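Local atomic coordinates of 6-carboxyhexanoate-coa ligase (Bacillus subtilis, PDB entry 5FLL), a protein that belongs to the 6-carboxyhexanoate--CoA ligase family and holds pimeloyl-AMP, pyrophosphate and magnesium together in one pocket. Residues 26-31 / 52-57; 169-174 / 197-202; 192-197 / 217-222. All blocks are in the same frame, centred on the assembly; numbering follows the deposited sequence.

Interaction 1: residues 26-31 / 52-57. With PPV (pyrophosphate), chain D.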
loop_
_atom_site.group_PDB
_atom_site.type_symbol
_atom_site.label_atom_id
_atom_site.label_comp_id
_atom_site.label_asym_id
_atom_site.label_seq_id
_atom_site.Cartn_x
_atom_site.Cartn_y
_atom_site.Cartn_z
ATOM N N LYS A 26 16.905 3.976 2.417
ATOM C CA LYS A 26 16.804 4.717 3.671
ATOM C C LYS A 26 15.331 4.923 4.041
ATOM O O LYS A 26 14.540 5.424 3.239
ATOM C CB LYS A 26 17.507 6.066 3.538
ATOM C CG LYS A 26 17.402 6.995 4.753
ATOM C CD LYS A 26 17.816 8.402 4.334
ATOM C CE LYS A 26 17.942 9.340 5.508
ATOM N NZ LYS A 26 17.907 10.775 5.092
ATOM N N HIS A 27 14.974 4.481 5.241
ATOM C CA HIS A 27 13.636 4.666 5.779
ATOM C C HIS A 27 13.414 6.145 6.010
ATOM O O HIS A 27 14.278 6.844 6.548
ATOM C CB HIS A 27 13.499 3.926 7.103
ATOM C CG HIS A 27 12.255 4.256 7.853
ATOM N ND1 HIS A 27 11.013 3.808 7.464
ATOM C CD2 HIS A 27 12.060 4.970 8.993
ATOM C CE1 HIS A 27 10.109 4.218 8.339
ATOM N NE2 HIS A 27 10.720 4.912 9.284
ATOM N N ILE A 28 12.289 6.637 5.531
ATOM C CA ILE A 28 11.991 8.052 5.640
ATOM C C ILE A 28 10.906 8.235 6.659
ATOM O O ILE A 28 11.065 9.016 7.622
ATOM C CB ILE A 28 11.475 8.660 4.310
ATOM C CG1 ILE A 28 12.549 8.627 3.233
ATOM C CG2 ILE A 28 10.959 10.076 4.552
ATOM C CD1 ILE A 28 13.651 9.645 3.457
ATOM N N SER A 29 9.795 7.525 6.460
ATOM C CA SER A 29 8.639 7.735 7.332
ATOM C C SER A 29 7.782 6.489 7.470
ATOM O O SER A 29 7.699 5.667 6.553
ATOM C CB SER A 29 7.772 8.903 6.829
ATOM O OG SER A 29 6.651 9.084 7.708
ATOM N N GLY A 30 7.125 6.376 8.624
ATOM C CA GLY A 30 6.184 5.306 8.879
ATOM C C GLY A 30 4.994 5.864 9.618
ATOM O O GLY A 30 5.120 6.781 10.431
ATOM N N GLY A 31 3.840 5.274 9.378
ATOM C CA GLY A 31 2.643 5.675 10.076
ATOM C C GLY A 31 1.672 4.533 10.275
ATOM O O GLY A 31 1.592 3.601 9.461
ATOM N N LEU A 52 5.495 12.615 2.493
ATOM C CA LEU A 52 6.044 13.496 1.412
ATOM C C LEU A 52 6.809 14.706 1.939
ATOM O O LEU A 52 7.604 15.287 1.253
ATOM C CB LEU A 52 4.923 14.024 0.499
ATOM C CG LEU A 52 4.190 13.025 -0.388
ATOM C CD1 LEU A 52 3.158 13.701 -1.274
ATOM C CD2 LEU A 52 5.174 12.253 -1.239
ATOM N N SER A 53 6.538 15.127 3.147
ATOM C CA SER A 53 7.142 16.356 3.622
ATOM C C SER A 53 8.101 16.061 4.787
ATOM O O SER A 53 8.231 16.859 5.698
ATOM C CB SER A 53 6.038 17.301 4.077
ATOM O OG SER A 53 5.291 16.701 5.116
ATOM N N HIS A 54 8.743 14.897 4.779
ATOM C CA HIS A 54 9.552 14.497 5.910
ATOM C C HIS A 54 10.933 15.137 5.873
ATOM O O HIS A 54 11.540 15.255 4.814
ATOM C CB HIS A 54 9.679 12.970 5.984
ATOM C CG HIS A 54 9.974 12.464 7.356
ATOM N ND1 HIS A 54 11.217 12.578 7.938
ATOM C CD2 HIS A 54 9.177 11.870 8.280
ATOM C CE1 HIS A 54 11.176 12.060 9.155
ATOM N NE2 HIS A 54 9.951 11.617 9.384
ATOM N N SER A 55 11.429 15.513 7.049
ATOM C CA SER A 55 12.758 16.138 7.197
ATOM C C SER A 55 13.928 15.222 6.842
ATOM O O SER A 55 14.980 15.708 6.468
ATOM C CB SER A 55 12.964 16.657 8.635
ATOM O OG SER A 55 12.857 15.608 9.604
ATOM N N ARG A 56 13.725 13.904 6.923
ATOM C CA ARG A 56 14.716 12.946 6.457
ATOM C C ARG A 56 14.821 12.897 4.919
ATOM O O ARG A 56 15.788 12.364 4.393
ATOM C CB ARG A 56 14.410 11.550 6.993
ATOM C CG ARG A 56 14.674 11.401 8.495
ATOM C CD ARG A 56 14.119 10.109 9.084
ATOM N NE ARG A 56 14.799 8.922 8.557
ATOM C CZ ARG A 56 15.929 8.408 9.047
ATOM N NH1 ARG A 56 16.547 8.965 10.095
ATOM N NH2 ARG A 56 16.456 7.346 8.457
ATOM N N GLY A 57 13.857 13.468 4.199
ATOM C CA GLY A 57 13.944 13.524 2.745
ATOM C C GLY A 57 12.663 13.128 2.004
ATOM O O GLY A 57 11.663 12.676 2.597
HETATM O O11 PPV D . 9.049 5.648 11.229
HETATM P P1 PPV D . 8.787 6.877 12.059
HETATM O O21 PPV D . 7.640 6.778 13.007
HETATM O O31 PPV D . 10.040 7.544 12.645
HETATM O OPP PPV D . 8.180 7.931 10.959
HETATM P P2 PPV D . 7.895 9.495 11.312
HETATM O O12 PPV D . 6.960 9.509 12.501
HETATM O O22 PPV D . 7.236 10.043 10.062
HETATM O O32 PPV D . 9.267 10.044 11.666
#
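R56 takes hold of the backbone carbonyl of H27 side-on, spending two nitrogens on a single oxygen: NE lies 2.9 Å from H27 O and NH2 lies equally near, with N-H...O angles of 149° and 146°. The oxygen sits in the guanidinium plane, so the pair of bonds fixes the rotation of the group. A bend at chi3 turns the head of R56 back onto the strand. In return, K26 sends an extended chain over one face of the same guanidinium, CE riding above it near the rim, and NZ reaches R56 O at 2.7 Å, in the carbonyl plane on a lone pair. The two like charges are thus neighbours without touching, and K26 NZ has a second, compensating partner in E224.

Both segments also grip pyrophosphate. H27 NE2 donates to PPV O11 at 2.7 Å, S29 OG to O22 at 2.6 Å, and G30 N to the bridging OPP. From the loop, H54 NE2 donates to O32 at 2.9 Å. Bonds at both nitrogens fix the rotation of the H54 ring, since ND1 accepts from R56 N within the type I turn H54-G57 (N-H...N angle 170°). I28 O lies over the centre of that ring, 3.3 Å above its plane.

Outward, I28 CG2 packs on H54 CB at 3.5 Å, and CD1 approaches R56 CB. I28 and S29 form a classic beta bulge opposite A15 of strand 8-17. The loop following helix 40-52 packs against strand 26-36, an outermost strand of its three-stranded antiparallel sheet.

Interaction 2: residues 169-174 / 197-202. With MG (magnesium ion), chain F; WAQ (pimeloyl-AMP), chain C; PPV (pyrophosphate), chain D.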
loop_
_atom_site.group_PDB
_atom_site.type_symbol
_atom_site.label_atom_id
_atom_site.label_comp_id
_atom_site.label_asym_id
_atom_site.label_seq_id
_atom_site.Cartn_x
_atom_site.Cartn_y
_atom_site.Cartn_z
ATOM N N HIS A 169 0.640 18.688 19.105
ATOM C CA HIS A 169 1.323 18.201 17.923
ATOM C C HIS A 169 1.035 16.738 17.683
ATOM O O HIS A 169 1.064 15.920 18.611
ATOM C CB HIS A 169 2.837 18.397 18.068
ATOM C CG HIS A 169 3.247 19.836 18.167
ATOM N ND1 HIS A 169 4.362 20.247 18.868
ATOM C CD2 HIS A 169 2.665 20.964 17.690
ATOM C CE1 HIS A 169 4.464 21.561 18.798
ATOM N NE2 HIS A 169 3.453 22.022 18.082
ATOM N N SER A 170 0.834 16.386 16.427
ATOM C CA SER A 170 0.524 15.031 16.071
ATOM C C SER A 170 1.696 14.095 16.406
ATOM O O SER A 170 1.532 12.884 16.643
ATOM C CB SER A 170 0.191 14.964 14.591
ATOM O OG SER A 170 1.332 15.373 13.852
ATOM N N ARG A 171 2.877 14.659 16.507
ATOM C CA ARG A 171 4.032 13.882 16.909
ATOM C C ARG A 171 3.899 13.360 18.344
ATOM O O ARG A 171 4.406 12.292 18.717
ATOM C CB ARG A 171 5.246 14.776 16.777
ATOM C CG ARG A 171 6.539 14.046 16.617
ATOM C CD ARG A 171 7.677 14.977 16.955
ATOM N NE ARG A 171 8.137 15.756 15.820
ATOM C CZ ARG A 171 8.999 15.307 14.907
ATOM N NH1 ARG A 171 9.439 14.043 14.975
ATOM N NH2 ARG A 171 9.429 16.111 13.941
ATOM N N ILE A 172 3.260 14.150 19.187
ATOM C CA ILE A 172 3.125 13.774 20.583
ATOM C C ILE A 172 1.954 12.840 20.644
ATOM O O ILE A 172 1.989 11.818 21.335
ATOM C CB ILE A 172 2.894 15.012 21.459
ATOM C CG1 ILE A 172 4.114 15.932 21.346
ATOM C CG2 ILE A 172 2.641 14.607 22.888
ATOM C CD1 ILE A 172 3.985 17.240 22.099
ATOM N N LYS A 173 0.906 13.167 19.903
ATOM C CA LYS A 173 -0.216 12.254 19.854
ATOM C C LYS A 173 0.251 10.855 19.489
ATOM O O LYS A 173 -0.116 9.858 20.134
ATOM C CB LYS A 173 -1.221 12.733 18.854
ATOM C CG LYS A 173 -2.488 11.934 18.851
ATOM C CD LYS A 173 -3.481 12.553 17.874
ATOM C CE LYS A 173 -3.060 12.261 16.461
ATOM N NZ LYS A 173 -4.101 12.728 15.533
ATOM N N GLU A 174 1.083 10.774 18.464
ATOM C CA GLU A 174 1.499 9.482 17.959
ATOM C C GLU A 174 2.405 8.763 18.937
ATOM O O GLU A 174 2.189 7.579 19.241
ATOM C CB GLU A 174 2.155 9.642 16.586
ATOM C CG GLU A 174 1.154 10.078 15.530
ATOM C CD GLU A 174 1.782 10.564 14.236
ATOM O OE1 GLU A 174 3.025 10.547 14.121
ATOM O OE2 GLU A 174 1.012 11.005 13.347
ATOM N N ASP A 197 14.359 11.757 13.451
ATOM C CA ASP A 197 14.222 12.940 12.563
ATOM C C ASP A 197 15.268 13.999 12.912
ATOM O O ASP A 197 15.525 14.272 14.073
ATOM C CB ASP A 197 12.818 13.544 12.659
ATOM C CG ASP A 197 11.698 12.505 12.524
ATOM O OD1 ASP A 197 11.924 11.328 12.163
ATOM O OD2 ASP A 197 10.557 12.878 12.829
ATOM N N PRO A 198 15.898 14.595 11.912
ATOM C CA PRO A 198 16.928 15.585 12.252
ATOM C C PRO A 198 16.377 16.834 12.930
ATOM O O PRO A 198 17.138 17.618 13.466
ATOM C CB PRO A 198 17.539 15.940 10.895
ATOM C CG PRO A 198 16.496 15.575 9.894
ATOM C CD PRO A 198 15.818 14.362 10.461
ATOM N N ASP A 199 15.069 17.005 12.925
ATOM C CA ASP A 199 14.472 18.266 13.347
ATOM C C ASP A 199 13.672 18.170 14.667
ATOM O O ASP A 199 12.892 19.051 14.987
ATOM C CB ASP A 199 13.575 18.820 12.206
ATOM C CG ASP A 199 12.295 17.944 11.961
ATOM O OD1 ASP A 199 12.124 16.849 12.561
ATOM O OD2 ASP A 199 11.427 18.385 11.185
ATOM N N TYR A 200 13.869 17.116 15.430
ATOM C CA TYR A 200 13.176 16.991 16.708
ATOM C C TYR A 200 14.056 16.280 17.698
ATOM O O TYR A 200 14.364 15.102 17.500
ATOM C CB TYR A 200 11.884 16.214 16.522
ATOM C CG TYR A 200 10.893 16.439 17.620
ATOM C CD1 TYR A 200 10.195 17.652 17.725
ATOM C CD2 TYR A 200 10.667 15.466 18.582
ATOM C CE1 TYR A 200 9.283 17.877 18.748
ATOM C CE2 TYR A 200 9.761 15.668 19.611
ATOM C CZ TYR A 200 9.074 16.873 19.700
ATOM O OH TYR A 200 8.176 17.063 20.726
ATOM N N ILE A 201 14.430 16.971 18.777
ATOM C CA ILE A 201 15.354 16.419 19.788
ATOM C C ILE A 201 14.707 16.009 21.114
ATOM O O ILE A 201 15.375 15.484 22.025
ATOM C CB ILE A 201 16.458 17.412 20.124
ATOM C CG1 ILE A 201 15.860 18.699 20.731
ATOM C CG2 ILE A 201 17.257 17.744 18.880
ATOM C CD1 ILE A 201 16.880 19.590 21.415
ATOM N N THR A 202 13.406 16.206 21.243
ATOM C CA THR A 202 12.734 15.714 22.428
ATOM C C THR A 202 12.478 14.235 22.310
ATOM O O THR A 202 12.198 13.725 21.221
ATOM C CB THR A 202 11.443 16.449 22.685
ATOM O OG1 THR A 202 11.753 17.784 23.112
ATOM C CG2 THR A 202 10.661 15.748 23.770
HETATM MG MG MG F . 11.008 9.510 12.403
HETATM N N1 WAQ C . 6.423 0.689 16.239
HETATM C C2 WAQ C . 7.731 0.372 16.600
HETATM N N3 WAQ C . 8.724 1.338 16.492
HETATM C C4 WAQ C . 8.389 2.555 16.001
HETATM C C5 WAQ C . 7.122 2.854 15.668
HETATM C C6 WAQ C . 6.161 1.918 15.776
HETATM N N6 WAQ C . 4.932 2.256 15.408
HETATM N N7 WAQ C . 7.091 4.127 15.261
HETATM C C8 WAQ C . 8.317 4.620 15.322
HETATM N N9 WAQ C . 9.120 3.644 15.797
HETATM C "C1'" WAQ C . 10.571 3.682 16.004
HETATM C "C2'" WAQ C . 11.220 3.686 14.645
HETATM O "O2'" WAQ C . 12.491 3.104 14.710
HETATM C "C3'" WAQ C . 11.395 5.180 14.377
HETATM O "O3'" WAQ C . 12.373 5.413 13.368
HETATM C "C4'" WAQ C . 11.882 5.613 15.719
HETATM O "O4'" WAQ C . 11.069 4.850 16.661
HETATM C "C5'" WAQ C . 11.558 7.086 15.942
HETATM O "O5'" WAQ C . 10.318 7.287 15.388
HETATM O OAB WAQ C . 7.434 15.497 22.410
HETATM O OAC WAQ C . 8.792 11.322 16.908
HETATM O OAD WAQ C . 10.562 9.721 14.534
HETATM O OAE WAQ C . 6.285 14.066 23.769
HETATM O OAH WAQ C . 8.197 8.682 15.007
HETATM C CAK WAQ C . 8.975 11.490 21.222
HETATM C CAL WAQ C . 8.661 12.842 21.932
HETATM C CAM WAQ C . 9.032 11.662 19.712
HETATM C CAN WAQ C . 7.226 13.246 21.704
HETATM C CAO WAQ C . 9.661 10.446 19.057
HETATM O OAU WAQ C . 9.808 9.237 16.971
HETATM C CAW WAQ C . 6.975 14.355 22.724
HETATM C CAX WAQ C . 9.336 10.391 17.532
HETATM P PBG WAQ C . 9.623 8.764 15.458
HETATM O O11 PPV D . 9.049 5.648 11.229
HETATM P P1 PPV D . 8.787 6.877 12.059
HETATM O O21 PPV D . 7.640 6.778 13.007
HETATM O O31 PPV D . 10.040 7.544 12.645
HETATM O OPP PPV D . 8.180 7.931 10.959
HETATM P P2 PPV D . 7.895 9.495 11.312
HETATM O O12 PPV D . 6.960 9.509 12.501
HETATM O O22 PPV D . 7.236 10.043 10.062
HETATM O O32 PPV D . 9.267 10.044 11.666
HETATM O O HOH W 1 11.592 8.701 10.475
#
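R171, in the first turn of helix 170-184, and the type I turn D197-Y200 form a salt-bridge network and an arginine-tyrosine stack beside the bound pimeloyl-AMP.

The charged contacts come first. R171 NH1 donates to D197 OD2 at 2.7 Å with an N-H...O angle of 155°. The approach is from above the carboxylate plane, and the two flat groups are steeply inclined to each other, so this is a single-point bridge. R171 NH2 also meets D199 OD1 at 3.1 Å, but the angle of 126° makes that bond weak. D197 divides its work: OD2 takes the arginine while OD1 binds magnesium at 2.0 Å. The positive charge of R171 would be expected to offset part of the negative charge gathered around the metal.

Stacking supplies the second kind of contact. The guanidinium lies flat on Y200, planes 5° apart and centres separated by 4.1 Å, with CZ placed above Y200 CB. Farther back along the arginine, CD stands almost on the ring normal, 3.3 Å from the centroid, in a CH-pi contact. With CG of R171 anti to the backbone N and a bend at chi3, the chain leaves the helix and then runs along the face of the tyrosine.

Ligand contacts complete the account. R171 NH1 directs a weak, long bond to OAC of pimeloyl-AMP, in the guanidinium plane. I172 CG1 packs on the far carboxylate, 3.5 Å from OAB. That OAB lies in the plane of the Y200 ring at its edge, 2.4 Å from Y200 OH, a distance so short that the modelled hydrogen bond is doubtful in detail.

Interaction 3: residues 192-197 / 217-222. With MG (magnesium ion), chain F; WAQ (pimeloyl-AMP), chain C; PPV (pyrophosphate), chain D.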
loop_
_atom_site.group_PDB
_atom_site.type_symbol
_atom_site.label_atom_id
_atom_site.label_comp_id
_atom_site.label_asym_id
_atom_site.label_seq_id
_atom_site.Cartn_x
_atom_site.Cartn_y
_atom_site.Cartn_z
ATOM N N LEU A 192 12.417 3.152 25.917
ATOM C CA LEU A 192 13.267 4.313 25.678
ATOM C C LEU A 192 13.154 4.782 24.228
ATOM O O LEU A 192 13.208 3.974 23.302
ATOM C CB LEU A 192 14.692 3.982 25.993
ATOM C CG LEU A 192 15.814 4.900 25.528
ATOM C CD1 LEU A 192 15.840 6.195 26.346
ATOM C CD2 LEU A 192 17.112 4.126 25.660
ATOM N N CYS A 193 12.976 6.083 24.029
ATOM C CA CYS A 193 12.664 6.612 22.717
ATOM C C CYS A 193 13.241 8.000 22.462
ATOM O O CYS A 193 13.109 8.910 23.289
ATOM C CB CYS A 193 11.171 6.736 22.564
ATOM S SG CYS A 193 10.723 7.693 21.103
ATOM N N TRP A 194 13.858 8.164 21.300
ATOM C CA TRP A 194 13.934 9.468 20.698
ATOM C C TRP A 194 13.873 9.342 19.181
ATOM O O TRP A 194 14.036 8.257 18.608
ATOM C CB TRP A 194 15.169 10.241 21.188
ATOM C CG TRP A 194 16.521 9.675 20.841
ATOM C CD1 TRP A 194 17.264 9.979 19.766
ATOM C CD2 TRP A 194 17.317 8.779 21.626
ATOM N NE1 TRP A 194 18.460 9.320 19.792
ATOM C CE2 TRP A 194 18.530 8.587 20.938
ATOM C CE3 TRP A 194 17.110 8.093 22.829
ATOM C CZ2 TRP A 194 19.523 7.725 21.393
ATOM C CZ3 TRP A 194 18.100 7.268 23.290
ATOM C CH2 TRP A 194 19.302 7.100 22.585
ATOM N N SER A 195 13.624 10.466 18.526
ATOM C CA SER A 195 13.298 10.453 17.112
ATOM C C SER A 195 14.529 10.267 16.239
ATOM O O SER A 195 15.628 10.715 16.569
ATOM C CB SER A 195 12.548 11.741 16.723
ATOM O OG SER A 195 12.090 11.642 15.387
ATOM N N ASP A 196 14.325 9.607 15.105
ATOM C CA ASP A 196 15.326 9.574 14.046
ATOM C C ASP A 196 15.249 10.813 13.146
ATOM O O ASP A 196 15.996 10.909 12.159
ATOM C CB ASP A 196 15.209 8.282 13.224
ATOM C CG ASP A 196 13.868 8.135 12.528
ATOM O OD1 ASP A 196 12.849 8.623 13.063
ATOM O OD2 ASP A 196 13.832 7.526 11.429
ATOM N N ASP A 197 14.359 11.757 13.451
ATOM C CA ASP A 197 14.222 12.940 12.563
ATOM C C ASP A 197 15.268 13.999 12.912
ATOM O O ASP A 197 15.525 14.272 14.073
ATOM C CB ASP A 197 12.818 13.544 12.659
ATOM C CG ASP A 197 11.698 12.505 12.524
ATOM O OD1 ASP A 197 11.924 11.328 12.163
ATOM O OD2 ASP A 197 10.557 12.878 12.829
ATOM N N ALA A 217 15.637 17.329 25.652
ATOM C CA ALA A 217 16.800 17.197 24.788
ATOM C C ALA A 217 17.432 15.839 24.960
ATOM O O ALA A 217 18.016 15.570 25.992
ATOM C CB ALA A 217 17.819 18.278 25.095
ATOM N N MET A 218 17.345 15.004 23.922
ATOM C CA MET A 218 17.908 13.647 23.947
ATOM C C MET A 218 18.992 13.434 22.883
ATOM O O MET A 218 19.699 12.435 22.913
ATOM C CB MET A 218 16.791 12.621 23.768
ATOM C CG MET A 218 15.852 12.515 24.960
ATOM S SD MET A 218 16.698 11.688 26.336
ATOM C CE MET A 218 16.385 10.010 25.856
ATOM N N LYS A 219 19.156 14.410 21.988
ATOM C CA LYS A 219 20.230 14.412 20.984
ATOM C C LYS A 219 20.351 15.816 20.360
ATOM O O LYS A 219 19.550 16.688 20.648
ATOM C CB LYS A 219 19.906 13.429 19.879
ATOM C CG LYS A 219 18.721 13.885 19.034
ATOM C CD LYS A 219 18.518 13.002 17.813
ATOM C CE LYS A 219 17.445 13.546 16.885
ATOM N NZ LYS A 219 17.311 12.616 15.734
ATOM N N GLU A 220 21.320 16.008 19.473
ATOM C CA GLU A 220 21.519 17.304 18.798
ATOM C C GLU A 220 20.650 17.384 17.541
ATOM O O GLU A 220 20.374 16.358 16.907
ATOM C CB GLU A 220 22.996 17.491 18.400
ATOM C CG GLU A 220 23.992 17.342 19.559
ATOM C CD GLU A 220 23.974 18.505 20.557
ATOM O OE1 GLU A 220 23.196 19.454 20.367
ATOM O OE2 GLU A 220 24.728 18.466 21.556
ATOM N N TYR A 221 20.220 18.596 17.198
ATOM C CA TYR A 221 19.597 18.879 15.913
ATOM C C TYR A 221 20.476 18.424 14.773
ATOM O O TYR A 221 21.692 18.478 14.866
ATOM C CB TYR A 221 19.312 20.390 15.765
ATOM C CG TYR A 221 18.079 20.795 16.519
ATOM C CD1 TYR A 221 16.816 20.390 16.077
ATOM C CD2 TYR A 221 18.166 21.475 17.739
ATOM C CE1 TYR A 221 15.670 20.696 16.795
ATOM C CE2 TYR A 221 17.028 21.786 18.470
ATOM C CZ TYR A 221 15.783 21.395 17.993
ATOM O OH TYR A 221 14.654 21.701 18.695
ATOM N N GLY A 222 19.850 17.960 13.704
ATOM C CA GLY A 222 20.573 17.631 12.479
ATOM C C GLY A 222 21.087 16.207 12.444
ATOM O O GLY A 222 21.695 15.805 11.469
HETATM MG MG MG F . 11.008 9.510 12.403
HETATM N N1 WAQ C . 6.423 0.689 16.239
HETATM C C2 WAQ C . 7.731 0.372 16.600
HETATM N N3 WAQ C . 8.724 1.338 16.492
HETATM C C4 WAQ C . 8.389 2.555 16.001
HETATM C C5 WAQ C . 7.122 2.854 15.668
HETATM C C6 WAQ C . 6.161 1.918 15.776
HETATM N N6 WAQ C . 4.932 2.256 15.408
HETATM N N7 WAQ C . 7.091 4.127 15.261
HETATM C C8 WAQ C . 8.317 4.620 15.322
HETATM N N9 WAQ C . 9.120 3.644 15.797
HETATM C "C1'" WAQ C . 10.571 3.682 16.004
HETATM C "C2'" WAQ C . 11.220 3.686 14.645
HETATM O "O2'" WAQ C . 12.491 3.104 14.710
HETATM C "C3'" WAQ C . 11.395 5.180 14.377
HETATM O "O3'" WAQ C . 12.373 5.413 13.368
HETATM C "C4'" WAQ C . 11.882 5.613 15.719
HETATM O "O4'" WAQ C . 11.069 4.850 16.661
HETATM C "C5'" WAQ C . 11.558 7.086 15.942
HETATM O "O5'" WAQ C . 10.318 7.287 15.388
HETATM O OAB WAQ C . 7.434 15.497 22.410
HETATM O OAC WAQ C . 8.792 11.322 16.908
HETATM O OAD WAQ C . 10.562 9.721 14.534
HETATM O OAE WAQ C . 6.285 14.066 23.769
HETATM O OAH WAQ C . 8.197 8.682 15.007
HETATM C CAK WAQ C . 8.975 11.490 21.222
HETATM C CAL WAQ C . 8.661 12.842 21.932
HETATM C CAM WAQ C . 9.032 11.662 19.712
HETATM C CAN WAQ C . 7.226 13.246 21.704
HETATM C CAO WAQ C . 9.661 10.446 19.057
HETATM O OAU WAQ C . 9.808 9.237 16.971
HETATM C CAW WAQ C . 6.975 14.355 22.724
HETATM C CAX WAQ C . 9.336 10.391 17.532
HETATM P PBG WAQ C . 9.623 8.764 15.458
HETATM O O11 PPV D . 9.049 5.648 11.229
HETATM P P1 PPV D . 8.787 6.877 12.059
HETATM O O21 PPV D . 7.640 6.778 13.007
HETATM O O31 PPV D . 10.040 7.544 12.645
HETATM O OPP PPV D . 8.180 7.931 10.959
HETATM P P2 PPV D . 7.895 9.495 11.312
HETATM O O12 PPV D . 6.960 9.509 12.501
HETATM O O22 PPV D . 7.236 10.043 10.062
HETATM O O32 PPV D . 9.267 10.044 11.666
HETATM O O HOH W 1 11.592 8.701 10.475
#
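Beyond the end of strand 188-194, in the seven-stranded mixed sheet, the chain turns into a magnesium site, and the loop 217-222 backs this turn through K219. K219 NZ donates to S195 O at 2.7 Å and to D197 O at 2.9 Å, joining two carbonyls that flank D196. In each case the nitrogen stands well above the carbonyl plane, 39° and 56° out of it. The chain of K219 is extended beyond CG, which lets the ammonium reach these oxygens from a backbone that stays at a distance; T223 O is a further acceptor. NZ does not touch the metal-binding carboxylates, lying 6.6 Å from D196 OD1, and any influence on them is probably indirect.

The apolar part lies beside it. W194 CG sits between its backbone N and carbonyl carbon (chi1 64°); CB points toward the 217-222 loop, and the indole is met there by M218 CE and K219 CD. M218 crosses the tryptophan at about a right angle; bends at chi2 and chi3 bring its CE to 3.7 Å from W194 CE3, and the same methyl touches L192 CD1, itself at the indole edge. K219 CD packs obliquely near W194 CD1. Helix 89-103 covers this cluster, with Q93 on W194 and A96 on M218.

On the ligand side, S195 forms an ST turn: its OG accepts from D197 N and donates to OAD of pimeloyl-AMP. That OAD is also a magnesium ligand. D196 reaches the metal through OD1 at 2.1 Å, while its OD2 accepts a hydrogen bond from the metal-bound water at 2.7 Å.

How the interactions relate
The three contacts surround one magnesium-containing pocket. Interaction 1 grips pyrophosphate, interaction 2 lies along the pimeloyl chain and supplies a metal ligand, and interaction 3 supports the turn bearing the metal-binding aspartates. Interactions 2 and 3 share D197, and their centres are 9 Å apart; the loops are tied by probable backbone hydrogen bonds, P198 O to G222 N at 2.7 Å and I201 O to M218 N at 2.8 Å. Interaction 1 joins 3 through a salt bridge between R56 NE and D196 OD2 at 3.3 Å. It meets interaction 2 where S55 OG lies 3.3 Å from D199 OD1, a probable hydrogen bond, and where H54 CE1 packs 3.2 Å from D197 OD1.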